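Local coordinates for protein GH26C (Muricauda sp. MAR_2010_75, PDB 6Q78) that probably hydrolyses internal beta-1,4-mannosidic linkages in mannans, as an endo-acting mannanase of glycoside hydrolase family 26, at residues C157-E162 with D231-G236; E64-L69 with L217-F222; C240-Y245 with L282-G287. All blocks are in the same frame, centred on the assembly; numbering follows the deposited sequence.

From the N terminus, the chain first supplies 64-69, on helix 64-76, then 157-162, just beyond strand 153-157. Interaction 2 closes when 217-222 runs into strand 220-223, and interaction 1 closes soon after at 231-236, in the loop that follows the same strand. The two long loops therefore cross, and they meet where W158 packs on F222. One strand thus has contacts at both its ends, interaction 2 at its start and interaction 1 beyond its finish. Interaction 3 follows in series: C240 and Y245 touch the backbone of W235, and 240-245 ties the start of helix 242-259 to 282-287, where the contact closes in the loop before strand 293-298.

Interaction 1. Residues C157-E162 with D231-G236; sequences CWHFRE and DWFWWG
W234 and F160 meet through their first torsions: a chi1 of 52° sets CG of W234 between its backbone N and carbonyl carbon and turns the indole rim to F160, whose own CG, anti to N, lays its ring beside that rim. W235 has the same chi1, and its CE3 lies over the centre of one face of W234. On the opposite face lies E162, whose CB makes a CH-pi contact 3.8 Å from the centroid of the W234 five-membered ring. The W234 ring is thus clamped on both sides. At its rim, W234 NE1 donates to F160 O at 2.9 Å, with the oxygen near the ring plane and an N-H...O angle of 145°. W234 CZ2 reaches F160 CD2 at 3.5 Å. The edge of W234 is turned toward the face of F160 in an offset edge-to-face pair, planes at 65°. F160 O also faces the edge of W235, 3.6 Å from CZ3. A phenylalanine in place of W234 would probably leave F160 O without its indole donor and open a gap beside the F160 ring, where CZ2 and CH2 now pack. Nearer the end of strand 153-157, H159 NE2 comes within 3.6 Å of F233 CZ, the rings meeting obliquely. ND1 of H159 is hydrogen-bonded to D116, and NE2 to a bound Tris molecule, probably from the crystallisation liquor. Both segments follow barrel strands, 153-157 and 220-223, at the C-terminal ends where TIM barrels hold their active sites; the Tris is consistent with a pocket there. Chemically, a single polar bond within an aromatic cluster gives the packing a direction: the N-H tethers one rim of W234, the faces fix its tilt, and a buried backbone carbonyl obtains a donor.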
loop_
_atom_site.group_PDB
_atom_site.type_symbol
_atom_site.label_atom_id
_atom_site.label_comp_id
_atom_site.label_asym_id
_atom_site.label_seq_id
_atom_site.Cartn_x
_atom_site.Cartn_y
_atom_site.Cartn_z
ATOM N N CYS A 157 4.493 1.000 -2.530
ATOM C CA CYS A 157 4.710 -0.319 -3.110
ATOM C C CYS A 157 5.992 -0.237 -3.939
ATOM O O CYS A 157 6.677 0.796 -3.958
ATOM C CB CYS A 157 3.489 -0.784 -3.918
ATOM S SG CYS A 157 3.129 0.272 -5.366
ATOM N N TRP A 158 6.362 -1.343 -4.599
ATOM C CA TRP A 158 7.623 -1.390 -5.340
ATOM C C TRP A 158 7.454 -2.294 -6.553
ATOM O O TRP A 158 7.594 -3.526 -6.447
ATOM C CB TRP A 158 8.716 -1.903 -4.423
ATOM C CG TRP A 158 10.084 -1.840 -5.037
ATOM C CD1 TRP A 158 10.470 -1.122 -6.151
ATOM C CD2 TRP A 158 11.273 -2.452 -4.531
ATOM N NE1 TRP A 158 11.834 -1.285 -6.385
ATOM C CE2 TRP A 158 12.343 -2.091 -5.392
ATOM C CE3 TRP A 158 11.532 -3.291 -3.453
ATOM C CZ2 TRP A 158 13.644 -2.517 -5.169
ATOM C CZ3 TRP A 158 12.837 -3.744 -3.256
ATOM C CH2 TRP A 158 13.863 -3.354 -4.102
ATOM N N HIS A 159 7.194 -1.680 -7.719
ATOM C CA HIS A 159 7.200 -2.440 -8.965
ATOM C C HIS A 159 8.654 -2.530 -9.413
ATOM O O HIS A 159 9.168 -1.720 -10.205
ATOM C CB HIS A 159 6.277 -1.818 -10.003
ATOM C CG HIS A 159 4.825 -2.060 -9.729
ATOM N ND1 HIS A 159 4.090 -1.260 -8.876
ATOM C CD2 HIS A 159 3.963 -2.994 -10.213
ATOM C CE1 HIS A 159 2.843 -1.709 -8.826
ATOM N NE2 HIS A 159 2.744 -2.771 -9.610
ATOM N N PHE A 160 9.336 -3.529 -8.836
ATOM C CA PHE A 160 10.786 -3.722 -8.946
ATOM C C PHE A 160 11.098 -4.502 -10.218
ATOM O O PHE A 160 10.714 -5.661 -10.358
ATOM C CB PHE A 160 11.202 -4.459 -7.668
ATOM C CG PHE A 160 12.685 -4.826 -7.557
ATOM C CD1 PHE A 160 13.663 -4.127 -8.237
ATOM C CD2 PHE A 160 13.069 -5.851 -6.702
ATOM C CE1 PHE A 160 15.015 -4.479 -8.083
ATOM C CE2 PHE A 160 14.393 -6.226 -6.586
ATOM C CZ PHE A 160 15.366 -5.549 -7.280
ATOM N N ARG A 161 11.732 -3.840 -11.176
ATOM C CA ARG A 161 12.087 -4.520 -12.417
ATOM C C ARG A 161 13.105 -5.612 -12.124
ATOM O O ARG A 161 14.017 -5.441 -11.312
ATOM C CB ARG A 161 12.603 -3.514 -13.458
ATOM C CG ARG A 161 11.500 -2.550 -13.878
ATOM C CD ARG A 161 11.998 -1.436 -14.784
ATOM N NE ARG A 161 11.039 -0.341 -14.763
ATOM C CZ ARG A 161 9.963 -0.250 -15.528
ATOM N NH1 ARG A 161 9.681 -1.193 -16.415
ATOM N NH2 ARG A 161 9.142 0.804 -15.370
ATOM N N GLU A 162 12.958 -6.737 -12.808
ATOM C CA GLU A 162 13.730 -7.914 -12.479
ATOM C C GLU A 162 15.218 -7.642 -12.698
ATOM O O GLU A 162 15.593 -6.831 -13.553
ATOM C CB GLU A 162 13.246 -9.113 -13.307
ATOM C CG GLU A 162 13.559 -9.050 -14.834
ATOM C CD GLU A 162 15.001 -9.363 -15.143
ATOM O OE1 GLU A 162 15.544 -8.825 -16.164
ATOM O OE2 GLU A 162 15.589 -10.164 -14.381
ATOM N N ASP A 231 0.616 -14.902 -10.543
ATOM C CA ASP A 231 1.760 -15.243 -11.387
ATOM C C ASP A 231 2.215 -14.098 -12.286
ATOM O O ASP A 231 3.021 -14.323 -13.196
ATOM C CB ASP A 231 1.452 -16.480 -12.240
ATOM C CG ASP A 231 0.349 -16.223 -13.304
ATOM O OD1 ASP A 231 -0.236 -15.108 -13.370
ATOM O OD2 ASP A 231 0.051 -17.162 -14.081
ATOM N N TRP A 232 1.744 -12.880 -12.045
ATOM C CA TRP A 232 2.042 -11.784 -12.954
ATOM C C TRP A 232 3.319 -11.042 -12.603
ATOM O O TRP A 232 3.830 -10.311 -13.460
ATOM C CB TRP A 232 0.883 -10.786 -13.061
ATOM C CG TRP A 232 0.225 -10.392 -11.734
ATOM C CD1 TRP A 232 0.552 -9.304 -10.943
ATOM C CD2 TRP A 232 -0.916 -11.015 -11.124
ATOM N NE1 TRP A 232 -0.293 -9.259 -9.842
ATOM C CE2 TRP A 232 -1.204 -10.286 -9.935
ATOM C CE3 TRP A 232 -1.696 -12.139 -11.439
ATOM C CZ2 TRP A 232 -2.254 -10.633 -9.087
ATOM C CZ3 TRP A 232 -2.741 -12.481 -10.588
ATOM C CH2 TRP A 232 -2.996 -11.737 -9.417
ATOM N N PHE A 233 3.843 -11.211 -11.394
ATOM C CA PHE A 233 5.142 -10.669 -10.988
ATOM C C PHE A 233 6.125 -11.811 -10.767
ATOM O O PHE A 233 5.727 -12.946 -10.454
ATOM C CB PHE A 233 5.025 -9.910 -9.634
ATOM C CG PHE A 233 4.156 -8.679 -9.673
ATOM C CD1 PHE A 233 4.305 -7.748 -10.690
ATOM C CD2 PHE A 233 3.195 -8.462 -8.694
ATOM C CE1 PHE A 233 3.543 -6.598 -10.724
ATOM C CE2 PHE A 233 2.423 -7.312 -8.725
ATOM C CZ PHE A 233 2.587 -6.380 -9.744
ATOM N N TRP A 234 7.428 -11.501 -10.888
ATOM C CA TRP A 234 8.460 -12.538 -10.799
ATOM C C TRP A 234 8.684 -13.030 -9.370
ATOM O O TRP A 234 9.319 -14.078 -9.181
ATOM C CB TRP A 234 9.755 -12.053 -11.472
ATOM C CG TRP A 234 10.260 -10.737 -11.012
ATOM C CD1 TRP A 234 10.007 -9.505 -11.588
ATOM C CD2 TRP A 234 11.096 -10.467 -9.863
ATOM N NE1 TRP A 234 10.647 -8.510 -10.882
ATOM C CE2 TRP A 234 11.304 -9.066 -9.811
ATOM C CE3 TRP A 234 11.644 -11.270 -8.858
ATOM C CZ2 TRP A 234 12.080 -8.441 -8.827
ATOM C CZ3 TRP A 234 12.411 -10.658 -7.861
ATOM C CH2 TRP A 234 12.612 -9.235 -7.846
ATOM N N TRP A 235 8.156 -12.327 -8.367
ATOM C CA TRP A 235 8.138 -12.835 -7.007
ATOM C C TRP A 235 6.900 -13.693 -6.730
ATOM O O TRP A 235 6.650 -14.035 -5.574
ATOM C CB TRP A 235 8.260 -11.680 -6.003
ATOM C CG TRP A 235 7.280 -10.580 -6.221
ATOM C CD1 TRP A 235 5.990 -10.495 -5.712
ATOM C CD2 TRP A 235 7.497 -9.351 -6.935
ATOM N NE1 TRP A 235 5.394 -9.310 -6.119
ATOM C CE2 TRP A 235 6.304 -8.575 -6.833
ATOM C CE3 TRP A 235 8.584 -8.829 -7.640
ATOM C CZ2 TRP A 235 6.161 -7.316 -7.446
ATOM C CZ3 TRP A 235 8.455 -7.579 -8.253
ATOM C CH2 TRP A 235 7.242 -6.824 -8.153
ATOM N N GLY A 236 6.144 -14.046 -7.764
ATOM C CA GLY A 236 4.941 -14.843 -7.615
ATOM C C GLY A 236 5.196 -16.316 -7.327
ATOM O O GLY A 236 6.297 -16.853 -7.432
#

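Interaction 2. Residues E64-L69 with L217-F222; sequences EETVAL and LVPIIF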
loop_
_atom_site.group_PDB
_atom_site.type_symbol
_atom_site.label_atom_id
_atom_site.label_comp_id
_atom_site.label_asym_id
_atom_site.label_seq_id
_atom_site.Cartn_x
_atom_site.Cartn_y
_atom_site.Cartn_z
ATOM N N GLU A 64 9.516 8.502 16.746
ATOM C CA GLU A 64 8.291 8.759 17.501
ATOM C C GLU A 64 7.070 8.881 16.592
ATOM O O GLU A 64 5.989 8.394 16.934
ATOM C CB GLU A 64 8.468 9.995 18.387
ATOM C CG GLU A 64 9.497 9.778 19.505
ATOM N N GLU A 65 7.211 9.539 15.437
ATOM C CA GLU A 65 6.067 9.705 14.544
ATOM C C GLU A 65 5.661 8.381 13.904
ATOM O O GLU A 65 4.486 8.197 13.563
ATOM C CB GLU A 65 6.382 10.717 13.432
ATOM C CG GLU A 65 6.510 12.176 13.896
ATOM C CD GLU A 65 7.761 12.466 14.719
ATOM O OE1 GLU A 65 8.778 11.729 14.680
ATOM O OE2 GLU A 65 7.737 13.474 15.464
ATOM N N THR A 66 6.622 7.451 13.696
ATOM C CA THR A 66 6.293 6.143 13.139
ATOM C C THR A 66 5.533 5.304 14.160
ATOM O O THR A 66 4.573 4.616 13.803
ATOM C CB THR A 66 7.590 5.449 12.693
ATOM O OG1 THR A 66 8.289 6.300 11.777
ATOM C CG2 THR A 66 7.328 4.103 12.015
ATOM N N VAL A 67 5.943 5.368 15.427
ATOM C CA VAL A 67 5.205 4.717 16.512
ATOM C C VAL A 67 3.788 5.285 16.593
ATOM O O VAL A 67 2.795 4.542 16.727
ATOM C CB VAL A 67 5.961 4.910 17.844
ATOM C CG1 VAL A 67 5.134 4.321 19.030
ATOM C CG2 VAL A 67 7.357 4.242 17.791
ATOM N N ALA A 68 3.672 6.620 16.534
ATOM C CA ALA A 68 2.341 7.225 16.595
ATOM C C ALA A 68 1.483 6.767 15.421
ATOM O O ALA A 68 0.288 6.476 15.591
ATOM C CB ALA A 68 2.455 8.748 16.625
ATOM N N LEU A 69 2.066 6.695 14.214
ATOM C CA LEU A 69 1.288 6.214 13.073
ATOM C C LEU A 69 0.728 4.814 13.326
ATOM O O LEU A 69 -0.457 4.548 13.059
ATOM C CB LEU A 69 2.134 6.267 11.809
ATOM C CG LEU A 69 1.455 5.689 10.573
ATOM C CD1 LEU A 69 0.237 6.472 10.136
ATOM C CD2 LEU A 69 2.451 5.600 9.427
ATOM N N LEU A 217 11.261 13.083 10.410
ATOM C CA LEU A 217 11.212 12.130 9.302
ATOM C C LEU A 217 9.782 11.669 9.016
ATOM O O LEU A 217 8.993 11.396 9.924
ATOM C CB LEU A 217 12.098 10.905 9.596
ATOM C CG LEU A 217 13.603 11.195 9.637
ATOM C CD1 LEU A 217 14.398 9.952 10.043
ATOM C CD2 LEU A 217 14.036 11.657 8.261
ATOM N N VAL A 218 9.459 11.541 7.734
ATOM C CA VAL A 218 8.134 11.110 7.297
ATOM C C VAL A 218 8.026 9.600 7.480
ATOM O O VAL A 218 8.775 8.846 6.825
ATOM C CB VAL A 218 7.917 11.435 5.811
ATOM C CG1 VAL A 218 6.553 10.894 5.353
ATOM C CG2 VAL A 218 8.047 12.940 5.570
ATOM N N PRO A 219 7.103 9.086 8.300
ATOM C CA PRO A 219 6.913 7.624 8.346
ATOM C C PRO A 219 6.307 7.141 7.049
ATOM O O PRO A 219 5.393 7.766 6.514
ATOM C CB PRO A 219 5.941 7.416 9.519
ATOM C CG PRO A 219 6.108 8.704 10.354
ATOM C CD PRO A 219 6.301 9.780 9.325
ATOM N N ILE A 220 6.838 6.029 6.528
ATOM C CA ILE A 220 6.191 5.430 5.375
ATOM C C ILE A 220 5.861 3.975 5.655
ATOM O O ILE A 220 6.580 3.275 6.383
ATOM C CB ILE A 220 7.013 5.574 4.085
ATOM C CG1 ILE A 220 8.308 4.797 4.163
ATOM C CG2 ILE A 220 7.248 7.073 3.700
ATOM C CD1 ILE A 220 8.928 4.579 2.794
ATOM N N ILE A 221 4.779 3.517 5.040
ATOM C CA ILE A 221 4.436 2.094 5.031
ATOM C C ILE A 221 5.014 1.496 3.761
ATOM O O ILE A 221 4.717 1.958 2.662
ATOM C CB ILE A 221 2.915 1.912 5.076
ATOM C CG1 ILE A 221 2.331 2.533 6.365
ATOM C CG2 ILE A 221 2.566 0.427 4.897
ATOM C CD1 ILE A 221 0.852 2.634 6.355
ATOM N N PHE A 222 5.887 0.514 3.911
ATOM C CA PHE A 222 6.552 -0.131 2.786
ATOM C C PHE A 222 5.904 -1.504 2.570
ATOM O O PHE A 222 5.835 -2.338 3.505
ATOM C CB PHE A 222 8.043 -0.259 3.119
ATOM C CG PHE A 222 8.880 -0.946 2.052
ATOM C CD1 PHE A 222 9.841 -1.891 2.422
ATOM C CD2 PHE A 222 8.792 -0.583 0.721
ATOM C CE1 PHE A 222 10.679 -2.470 1.468
ATOM C CE2 PHE A 222 9.608 -1.208 -0.244
ATOM C CZ PHE A 222 10.554 -2.114 0.164
HETATM O O HOH W 1 9.775 10.621 12.367
#
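P219, with L69 and E65 against it, joins helix 64-76 to the N-terminal end of strand 220-223 in the TIM barrel of this family 26 enzyme. P219 has more surface buried here than any other residue of the two segments. Its CB and CG lie beside T66, CB being 3.4 Å from T66 OG1, a hydroxyl whose hydrogen-bonding partner is T63. P219 CG also rests on the helix backbone, 3.6 Å from the carbonyl carbon of E65. One turn further along, L69 carries CG anti to its backbone N (chi1 176°), which extends the side chain toward the barrel. There L69 CD2 touches P219 CB at 3.9 Å and, more loosely, I221 CG1 at 4.3 Å. L69 also packs on V153 and L266, so one leucine bridges three neighbouring parallel strands. E65 is two-natured: E65 CB packs 3.7 Å from P219 CG, while the chain bends at chi2 and takes the carboxylate to a water. That water donates to E65 OE1 at 2.8 Å and to the backbone oxygen L217 O at 2.7 Å.

Interaction 3. Residues C240-Y245 with L282-G287; sequences CTIEEY and LARYPG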
loop_
_atom_site.group_PDB
_atom_site.type_symbol
_atom_site.label_atom_id
_atom_site.label_comp_id
_atom_site.label_asym_id
_atom_site.label_seq_id
_atom_site.Cartn_x
_atom_site.Cartn_y
_atom_site.Cartn_z
ATOM N N CYS A 240 8.943 -19.308 -7.127
ATOM C CA CYS A 240 9.785 -19.471 -5.952
ATOM C C CYS A 240 9.046 -20.328 -4.936
ATOM O O CYS A 240 7.810 -20.427 -4.955
ATOM C CB CYS A 240 10.180 -18.112 -5.329
ATOM S SG CYS A 240 8.778 -17.078 -4.820
ATOM N N THR A 241 9.813 -20.975 -4.067
ATOM C CA THR A 241 9.209 -21.729 -2.983
ATOM C C THR A 241 8.748 -20.795 -1.857
ATOM O O THR A 241 9.131 -19.632 -1.776
ATOM C CB THR A 241 10.218 -22.719 -2.407
ATOM O OG1 THR A 241 11.256 -21.998 -1.734
ATOM C CG2 THR A 241 10.820 -23.630 -3.500
ATOM N N ILE A 242 7.900 -21.340 -0.984
ATOM C CA ILE A 242 7.492 -20.655 0.238
ATOM C C ILE A 242 8.712 -20.201 1.021
ATOM O O ILE A 242 8.800 -19.052 1.465
ATOM C CB ILE A 242 6.625 -21.601 1.081
ATOM C CG1 ILE A 242 5.261 -21.779 0.404
ATOM C CG2 ILE A 242 6.534 -21.089 2.532
ATOM C CD1 ILE A 242 4.441 -22.952 0.970
ATOM N N GLU A 243 9.675 -21.105 1.200
ATOM C CA GLU A 243 10.860 -20.777 1.984
ATOM C C GLU A 243 11.656 -19.648 1.336
ATOM O O GLU A 243 12.190 -18.781 2.036
ATOM C CB GLU A 243 11.717 -22.032 2.179
ATOM C CG GLU A 243 11.034 -23.110 3.074
ATOM C CD GLU A 243 10.100 -24.084 2.330
ATOM O OE1 GLU A 243 9.617 -25.009 3.011
ATOM O OE2 GLU A 243 9.843 -23.958 1.101
ATOM N N GLU A 244 11.746 -19.638 0.004
ATOM C CA GLU A 244 12.471 -18.562 -0.674
ATOM C C GLU A 244 11.770 -17.220 -0.488
ATOM O O GLU A 244 12.432 -16.209 -0.233
ATOM C CB GLU A 244 12.638 -18.882 -2.158
ATOM C CG GLU A 244 13.748 -19.934 -2.446
ATOM C CD GLU A 244 13.693 -20.548 -3.840
ATOM O OE1 GLU A 244 12.687 -20.402 -4.555
ATOM O OE2 GLU A 244 14.683 -21.239 -4.223
ATOM N N TYR A 245 10.442 -17.181 -0.633
ATOM C CA TYR A 245 9.736 -15.913 -0.451
ATOM C C TYR A 245 9.926 -15.395 0.965
ATOM O O TYR A 245 10.208 -14.207 1.171
ATOM C CB TYR A 245 8.247 -16.084 -0.778
ATOM C CG TYR A 245 7.509 -14.784 -0.718
ATOM C CD1 TYR A 245 7.453 -13.949 -1.842
ATOM C CD2 TYR A 245 6.911 -14.350 0.468
ATOM C CE1 TYR A 245 6.817 -12.707 -1.770
ATOM C CE2 TYR A 245 6.270 -13.119 0.540
ATOM C CZ TYR A 245 6.212 -12.320 -0.592
ATOM O OH TYR A 245 5.562 -11.098 -0.495
ATOM N N LEU A 282 -1.835 -17.196 5.352
ATOM C CA LEU A 282 -0.563 -17.264 6.072
ATOM C C LEU A 282 0.483 -18.152 5.388
ATOM O O LEU A 282 1.608 -18.283 5.914
ATOM C CB LEU A 282 -0.793 -17.755 7.523
ATOM C CG LEU A 282 -1.570 -16.803 8.447
ATOM C CD1 LEU A 282 -2.018 -17.510 9.718
ATOM C CD2 LEU A 282 -0.709 -15.610 8.821
ATOM N N ALA A 283 0.149 -18.750 4.240
ATOM C CA ALA A 283 1.055 -19.696 3.589
ATOM C C ALA A 283 2.479 -19.149 3.426
ATOM O O ALA A 283 3.459 -19.847 3.734
ATOM C CB ALA A 283 0.473 -20.172 2.255
ATOM N N ARG A 284 2.617 -17.921 2.910
ATOM C CA ARG A 284 3.935 -17.319 2.702
ATOM C C ARG A 284 4.199 -16.155 3.650
ATOM O O ARG A 284 5.044 -15.302 3.354
ATOM C CB ARG A 284 4.110 -16.889 1.239
ATOM C CG ARG A 284 4.104 -18.087 0.310
ATOM C CD ARG A 284 4.230 -17.767 -1.205
ATOM N NE ARG A 284 4.269 -19.056 -1.885
ATOM C CZ ARG A 284 5.176 -19.454 -2.764
ATOM N NH1 ARG A 284 6.123 -18.622 -3.173
ATOM N NH2 ARG A 284 5.126 -20.703 -3.234
ATOM N N TYR A 285 3.470 -16.097 4.767
ATOM C CA TYR A 285 3.659 -15.033 5.749
ATOM C C TYR A 285 4.987 -15.220 6.470
ATOM O O TYR A 285 5.310 -16.342 6.916
ATOM C CB TYR A 285 2.492 -15.100 6.721
ATOM C CG TYR A 285 2.494 -14.111 7.866
ATOM C CD1 TYR A 285 2.175 -12.771 7.662
ATOM C CD2 TYR A 285 2.784 -14.534 9.156
ATOM C CE1 TYR A 285 2.160 -11.872 8.740
ATOM C CE2 TYR A 285 2.778 -13.659 10.231
ATOM C CZ TYR A 285 2.470 -12.328 10.009
ATOM O OH TYR A 285 2.432 -11.445 11.086
ATOM N N PRO A 286 5.814 -14.174 6.552
ATOM C CA PRO A 286 7.159 -14.332 7.099
ATOM C C PRO A 286 7.253 -14.258 8.608
ATOM O O PRO A 286 8.350 -14.436 9.145
ATOM C CB PRO A 286 7.928 -13.178 6.453
ATOM C CG PRO A 286 6.885 -12.113 6.315
ATOM C CD PRO A 286 5.642 -12.870 5.880
ATOM N N GLY A 287 6.151 -14.035 9.316
ATOM C CA GLY A 287 6.253 -14.039 10.757
ATOM C C GLY A 287 5.857 -12.731 11.383
ATOM O O GLY A 287 6.064 -11.672 10.795
#
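R284 runs alongside I242 and ends on C240 O, just before helix 242-259. Its CB lies 3.9 Å from CD2 of Y245, whose ring edge also meets R284 O. CG comes next, 3.9 Å from CG1 of I242; from there to NE the chain is extended, and NE passes the same CG1 at 3.7 Å. The isoleucine thus lines the aliphatic shaft, its other branch touching A283 O. At the tip, NH1 and NH2 grip one atom end-on: C240 O accepts from NH1 at 3.0 Å and from NH2 at 3.2 Å. The oxygen lies in the guanidinium plane, yet NH1 stands well above the carbonyl plane, 60° out of it, and NH2 is tilted by 19°, both on the same face. The guanidinium face covers the peptide link between T241 and I242, while C240 SG sits 3.5 Å from NH1. The arginine thus grips the carbonyl of the residue just before the N-cap T241, whose capping box with E244 closes the first turn. Around this clasp, C240 and E244 pack on L183 of helix 176-186, P286 O takes a bond from Q250 of helix 242-259, and Y285 sets its ring edge-to-face with F269 of strand 265-269, in the loop that leads to strand 293-298.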